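Local coordinates for transcriptional regulator URE2 (PDB 1K0D), which represses nitrogen-catabolic genes in yeast by holding GATA-type transcriptional activators in the cytoplasm, and also has glutathione-dependent peroxidase activity, at residues S39-H44 with N96-E101; L122-S127 with R159-V164. All blocks are in the same frame, centred on the assembly; numbering follows the deposited sequence.

Contact 1: residues S39-H44 with N96-E101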
loop_
_atom_site.group_PDB
_atom_site.type_symbol
_atom_site.label_atom_id
_atom_site.label_comp_id
_atom_site.label_asym_id
_atom_site.label_seq_id
_atom_site.Cartn_x
_atom_site.Cartn_y
_atom_site.Cartn_z
ATOM N N SER B 39 -3.906 19.319 3.917
ATOM C CA SER B 39 -4.781 20.476 3.984
ATOM C C SER B 39 -5.978 20.263 4.901
ATOM O O SER B 39 -6.303 21.133 5.700
ATOM C CB SER B 39 -5.250 20.861 2.581
ATOM O OG SER B 39 -6.285 21.821 2.656
ATOM N N GLU B 40 -6.628 19.106 4.798
ATOM C CA GLU B 40 -7.788 18.810 5.636
ATOM C C GLU B 40 -7.456 18.816 7.131
ATOM O O GLU B 40 -8.278 19.217 7.955
ATOM C CB GLU B 40 -8.389 17.450 5.251
ATOM C CG GLU B 40 -9.383 17.487 4.085
ATOM C CD GLU B 40 -10.728 18.146 4.446
ATOM O OE1 GLU B 40 -11.566 18.335 3.536
ATOM O OE2 GLU B 40 -10.950 18.469 5.636
ATOM N N LEU B 41 -6.253 18.372 7.480
ATOM C CA LEU B 41 -5.842 18.315 8.876
ATOM C C LEU B 41 -5.290 19.633 9.393
ATOM O O LEU B 41 -4.955 19.744 10.570
ATOM C CB LEU B 41 -4.801 17.207 9.077
ATOM C CG LEU B 41 -5.323 15.796 8.801
ATOM C CD1 LEU B 41 -4.177 14.808 8.854
ATOM C CD2 LEU B 41 -6.393 15.433 9.814
ATOM N N GLY B 42 -5.192 20.629 8.517
ATOM C CA GLY B 42 -4.681 21.926 8.933
ATOM C C GLY B 42 -3.170 22.000 9.062
ATOM O O GLY B 42 -2.640 22.914 9.688
ATOM N N PHE B 43 -2.467 21.039 8.477
ATOM C CA PHE B 43 -1.013 21.033 8.535
ATOM C C PHE B 43 -0.459 21.997 7.489
ATOM O O PHE B 43 -0.825 21.942 6.312
ATOM C CB PHE B 43 -0.481 19.611 8.304
ATOM C CG PHE B 43 -0.675 18.681 9.489
ATOM C CD1 PHE B 43 -1.111 17.368 9.302
ATOM C CD2 PHE B 43 -0.402 19.110 10.786
ATOM C CE1 PHE B 43 -1.274 16.494 10.390
ATOM C CE2 PHE B 43 -0.561 18.241 11.882
ATOM C CZ PHE B 43 -0.999 16.930 11.676
ATOM N N HIS B 44 0.416 22.895 7.930
ATOM C CA HIS B 44 1.015 23.881 7.038
ATOM C C HIS B 44 2.227 23.274 6.337
ATOM O O HIS B 44 3.143 22.775 6.985
ATOM C CB HIS B 44 1.394 25.127 7.842
ATOM C CG HIS B 44 0.211 25.844 8.421
ATOM N ND1 HIS B 44 -0.687 26.546 7.644
ATOM C CD2 HIS B 44 -0.250 25.925 9.693
ATOM C CE1 HIS B 44 -1.650 27.027 8.412
ATOM N NE2 HIS B 44 -1.409 26.664 9.659
ATOM N N ASN B 96 -2.268 9.720 12.402
ATOM C CA ASN B 96 -1.780 9.240 13.697
ATOM C C ASN B 96 -1.263 10.423 14.509
ATOM O O ASN B 96 -1.570 10.554 15.695
ATOM C CB ASN B 96 -0.658 8.210 13.516
ATOM C CG ASN B 96 -1.181 6.789 13.465
ATOM O OD1 ASN B 96 -1.532 6.208 14.494
ATOM N ND2 ASN B 96 -1.254 6.225 12.266
ATOM N N LYS B 97 -0.497 11.287 13.852
ATOM C CA LYS B 97 0.071 12.461 14.501
ATOM C C LYS B 97 -1.009 13.437 14.952
ATOM O O LYS B 97 -0.982 13.917 16.085
ATOM C CB LYS B 97 1.038 13.179 13.557
ATOM C CG LYS B 97 1.835 14.274 14.240
ATOM C CD LYS B 97 2.936 14.817 13.353
ATOM C CE LYS B 97 3.820 15.781 14.132
ATOM N NZ LYS B 97 4.987 16.231 13.332
ATOM N N TYR B 98 -1.953 13.736 14.060
ATOM C CA TYR B 98 -3.039 14.655 14.382
ATOM C C TYR B 98 -3.795 14.164 15.611
ATOM O O TYR B 98 -4.112 14.934 16.521
ATOM C CB TYR B 98 -4.028 14.768 13.216
ATOM C CG TYR B 98 -5.109 15.799 13.471
ATOM C CD1 TYR B 98 -4.901 17.139 13.145
ATOM C CD2 TYR B 98 -6.299 15.453 14.121
ATOM C CE1 TYR B 98 -5.833 18.110 13.465
ATOM C CE2 TYR B 98 -7.251 16.429 14.450
ATOM C CZ TYR B 98 -7.002 17.757 14.118
ATOM O OH TYR B 98 -7.890 18.744 14.458
ATOM N N TYR B 99 -4.086 12.871 15.622
ATOM C CA TYR B 99 -4.814 12.267 16.716
ATOM C C TYR B 99 -4.081 12.310 18.048
ATOM O O TYR B 99 -4.683 12.629 19.072
ATOM C CB TYR B 99 -5.160 10.820 16.385
ATOM C CG TYR B 99 -5.786 10.075 17.543
ATOM C CD1 TYR B 99 -6.953 10.545 18.154
ATOM C CD2 TYR B 99 -5.214 8.902 18.031
ATOM C CE1 TYR B 99 -7.533 9.864 19.216
ATOM C CE2 TYR B 99 -5.784 8.211 19.095
ATOM C CZ TYR B 99 -6.945 8.697 19.681
ATOM O OH TYR B 99 -7.522 8.002 20.715
ATOM N N LYS B 100 -2.792 11.996 18.057
ATOM C CA LYS B 100 -2.092 12.011 19.329
ATOM C C LYS B 100 -1.876 13.436 19.822
ATOM O O LYS B 100 -1.755 13.666 21.023
ATOM C CB LYS B 100 -0.756 11.262 19.247
ATOM C CG LYS B 100 0.388 12.037 18.625
ATOM C CD LYS B 100 1.718 11.402 18.999
ATOM C CE LYS B 100 1.898 11.375 20.517
ATOM N NZ LYS B 100 3.138 10.661 20.933
ATOM N N GLU B 101 -1.844 14.396 18.905
ATOM C CA GLU B 101 -1.650 15.786 19.299
ATOM C C GLU B 101 -2.933 16.469 19.780
ATOM O O GLU B 101 -2.900 17.250 20.732
ATOM C CB GLU B 101 -1.055 16.595 18.147
ATOM C CG GLU B 101 0.331 16.129 17.723
ATOM C CD GLU B 101 0.993 17.070 16.731
ATOM O OE1 GLU B 101 0.377 17.379 15.685
ATOM O OE2 GLU B 101 2.136 17.494 16.996
#

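Contact 2: residues L122-S127 with R159-V164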
loop_
_atom_site.group_PDB
_atom_site.type_symbol
_atom_site.label_atom_id
_atom_site.label_comp_id
_atom_site.label_asym_id
_atom_site.label_seq_id
_atom_site.Cartn_x
_atom_site.Cartn_y
_atom_site.Cartn_z
ATOM N N LEU B 122 -7.597 1.741 2.209
ATOM C CA LEU B 122 -6.392 2.483 1.871
ATOM C C LEU B 122 -5.408 1.592 1.105
ATOM O O LEU B 122 -4.852 2.008 0.091
ATOM C CB LEU B 122 -5.740 3.040 3.135
ATOM C CG LEU B 122 -4.453 3.839 2.923
ATOM C CD1 LEU B 122 -4.705 5.045 1.995
ATOM C CD2 LEU B 122 -3.944 4.297 4.270
ATOM N N PHE B 123 -5.199 0.369 1.584
ATOM C CA PHE B 123 -4.300 -0.553 0.896
ATOM C C PHE B 123 -4.915 -0.963 -0.446
ATOM O O PHE B 123 -4.204 -1.123 -1.436
ATOM C CB PHE B 123 -4.004 -1.786 1.765
ATOM C CG PHE B 123 -2.795 -1.626 2.656
ATOM C CD1 PHE B 123 -2.936 -1.272 3.994
ATOM C CD2 PHE B 123 -1.509 -1.808 2.142
ATOM C CE1 PHE B 123 -1.818 -1.099 4.817
ATOM C CE2 PHE B 123 -0.379 -1.638 2.952
ATOM C CZ PHE B 123 -0.537 -1.281 4.298
ATOM N N PHE B 124 -6.234 -1.115 -0.486
ATOM C CA PHE B 124 -6.921 -1.467 -1.735
ATOM C C PHE B 124 -6.674 -0.354 -2.775
ATOM O O PHE B 124 -6.351 -0.621 -3.936
ATOM C CB PHE B 124 -8.424 -1.621 -1.475
ATOM C CG PHE B 124 -9.242 -1.904 -2.709
ATOM C CD1 PHE B 124 -8.907 -2.955 -3.562
ATOM C CD2 PHE B 124 -10.379 -1.156 -2.986
ATOM C CE1 PHE B 124 -9.697 -3.259 -4.672
ATOM C CE2 PHE B 124 -11.180 -1.448 -4.093
ATOM C CZ PHE B 124 -10.839 -2.504 -4.939
ATOM N N GLN B 125 -6.799 0.897 -2.344
ATOM C CA GLN B 125 -6.582 2.035 -3.239
ATOM C C GLN B 125 -5.142 2.134 -3.752
ATOM O O GLN B 125 -4.914 2.219 -4.957
ATOM C CB GLN B 125 -6.960 3.348 -2.532
ATOM C CG GLN B 125 -6.997 4.574 -3.453
ATOM C CD GLN B 125 -5.618 5.145 -3.757
ATOM O OE1 GLN B 125 -5.312 5.467 -4.901
ATOM N NE2 GLN B 125 -4.790 5.283 -2.730
ATOM N N THR B 126 -4.174 2.119 -2.840
ATOM C CA THR B 126 -2.765 2.239 -3.213
ATOM C C THR B 126 -2.199 1.042 -3.980
ATOM O O THR B 126 -1.316 1.203 -4.830
ATOM C CB THR B 126 -1.871 2.451 -1.969
ATOM O OG1 THR B 126 -1.940 1.292 -1.129
ATOM C CG2 THR B 126 -2.334 3.663 -1.174
ATOM N N SER B 127 -2.712 -0.149 -3.685
ATOM C CA SER B 127 -2.225 -1.371 -4.315
ATOM C C SER B 127 -3.065 -1.962 -5.444
ATOM O O SER B 127 -2.515 -2.580 -6.355
ATOM C CB SER B 127 -2.007 -2.438 -3.237
ATOM O OG SER B 127 -1.176 -1.919 -2.199
ATOM N N ARG B 159 -12.279 -0.773 -14.063
ATOM C CA ARG B 159 -13.744 -0.725 -13.974
ATOM C C ARG B 159 -14.196 -1.699 -12.902
ATOM O O ARG B 159 -15.185 -1.468 -12.208
ATOM C CB ARG B 159 -14.412 -1.126 -15.293
ATOM C CG ARG B 159 -14.380 -0.077 -16.377
ATOM C CD ARG B 159 -15.189 -0.558 -17.574
ATOM N NE ARG B 159 -14.543 -0.196 -18.830
ATOM C CZ ARG B 159 -14.619 1.000 -19.396
ATOM N NH1 ARG B 159 -15.326 1.965 -18.831
ATOM N NH2 ARG B 159 -13.966 1.232 -20.518
ATOM N N ARG B 160 -13.475 -2.806 -12.790
ATOM C CA ARG B 160 -13.801 -3.809 -11.795
ATOM C C ARG B 160 -13.615 -3.231 -10.385
ATOM O O ARG B 160 -14.507 -3.340 -9.546
ATOM C CB ARG B 160 -12.911 -5.041 -11.980
ATOM C CG ARG B 160 -13.121 -6.108 -10.918
ATOM C CD ARG B 160 -11.981 -7.102 -10.898
ATOM N NE ARG B 160 -11.917 -7.762 -9.604
ATOM C CZ ARG B 160 -11.132 -7.388 -8.597
ATOM N NH1 ARG B 160 -10.315 -6.355 -8.721
ATOM N NH2 ARG B 160 -11.193 -8.039 -7.447
ATOM N N VAL B 161 -12.469 -2.605 -10.125
ATOM C CA VAL B 161 -12.235 -2.053 -8.796
ATOM C C VAL B 161 -13.211 -0.924 -8.495
ATOM O O VAL B 161 -13.618 -0.748 -7.345
ATOM C CB VAL B 161 -10.763 -1.578 -8.604
ATOM C CG1 VAL B 161 -9.823 -2.772 -8.734
ATOM C CG2 VAL B 161 -10.398 -0.517 -9.614
ATOM N N TYR B 162 -13.601 -0.163 -9.517
ATOM C CA TYR B 162 -14.565 0.904 -9.290
ATOM C C TYR B 162 -15.924 0.300 -8.968
ATOM O O TYR B 162 -16.717 0.891 -8.245
ATOM C CB TYR B 162 -14.657 1.846 -10.497
ATOM C CG TYR B 162 -13.744 3.048 -10.346
ATOM C CD1 TYR B 162 -12.477 3.067 -10.922
ATOM C CD2 TYR B 162 -14.121 4.131 -9.560
ATOM C CE1 TYR B 162 -11.606 4.132 -10.718
ATOM C CE2 TYR B 162 -13.258 5.204 -9.347
ATOM C CZ TYR B 162 -12.001 5.197 -9.930
ATOM O OH TYR B 162 -11.141 6.255 -9.720
ATOM N N GLY B 163 -16.177 -0.895 -9.489
ATOM C CA GLY B 163 -17.432 -1.565 -9.204
ATOM C C GLY B 163 -17.470 -1.977 -7.740
ATOM O O GLY B 163 -18.531 -1.978 -7.117
ATOM N N VAL B 164 -16.309 -2.334 -7.187
ATOM C CA VAL B 164 -16.223 -2.724 -5.779
ATOM C C VAL B 164 -16.571 -1.514 -4.909
ATOM O O VAL B 164 -17.293 -1.632 -3.915
ATOM C CB VAL B 164 -14.800 -3.217 -5.411
ATOM C CG1 VAL B 164 -14.715 -3.528 -3.927
ATOM C CG2 VAL B 164 -14.457 -4.456 -6.225
#

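Contact 1: residues S39-H44 with N96-E101
L41 lays its CD2 methyl over one face of the Y98 ring, and this is the tight half of the contact. The methyl carbon L41 CD2 lies 4.2 Å from the centroid of the Y98 ring and 24° off its normal, a CH-pi contact. It is displaced toward the CG side of the ring, where L41 CD2 comes within 3.9 Å of Y98 CG. Y98 reaches it because its CG is anti to the backbone N (chi1 -175°), which swings the ring off its helix toward the turn at L41. The backbone joins in as well: L41 O approaches Y98 CE1 to 3.4 Å. L41 is buried, and its side chain also packs on L94, one helical turn before Y98.

The turn itself is a Schellman motif. G42, with positive phi, is the first residue to leave the geometry of helix 29-40, and its N bonds back to S39 O at 3.1 Å as one of the two bonds of the motif; the chain then runs on into strand 45-49. The contact thus packs the end of helix 29-40, which follows strand 20-24 in the thioredoxin-like, glutathione-binding domain of the GST fold, against the last turns of helix 87-102.

F43 leads from this packed part to the looser one. Its CZ rests 4.0 Å from Y98 CB, where the aromatic ring meets the root of the tyrosine side chain, and its ring also meets that of Y20. Farther out, the carboxylate of the exposed E101 stands at the edge of the F43 ring, with OE1 4.0 Å from CE2 and the two planes 48° apart. K97, next to Y98, turns its ammonium group to a salt bridge with D76.

Contact 2: residues L122-S127 with R159-V164
The F124 ring points end-on at helix 148-176, its CZ corner directed at the two valines V161 and V164, which lie one turn apart. With CG anti to the backbone N (chi1 177°), the phenyl group extends across the gap between the two segments, whose nearest CA atoms, of F124 and V161, are 8.9 Å apart. Both valines meet the ring obliquely, their CB atoms on opposite sides of its plane. V161 is the nearer, with its CB 3.8 Å from F124 CZ and its CG1 4.1 Å from F124 CE1. V164 takes the other flank, where its CG1 comes within 4.1 Å of F124 CE2. The ring end is therefore straddled by two branched side chains.

Helices 112-142 and 148-176 belong to the all-helical C-terminal domain of the GST fold. F124 also faces the dimer partner, meeting W85 of the second subunit edge-to-face, and its side chain is about 7 Å from a bound glutathione. The side-chain contacts between the segments are all apolar and buried, so they rest on dispersion and water exclusion, and the lie of the ring probably depends on its fit between the valines and against W85 of the second subunit.

The two contacts follow one another along the chain, with centres 25 Å apart on opposite sides of the chain's centre. Contact 1 belongs to the thioredoxin-like domain and lies toward the surface; contact 2 is buried within the helical domain. They share no helix, although 87-102 and 112-142 are consecutive. Their chemistry follows their place: contact 1 grades from apolar and CH-pi packing to a carboxylate at its exposed margin, whereas contact 2 joins aliphatic and aromatic side chains. Both regions also reach the second subunit, segment 96-101 through N96 and K100, which pack on L112 of the second subunit, contact 2 more extensively, including stacking of F123 on its counterpart.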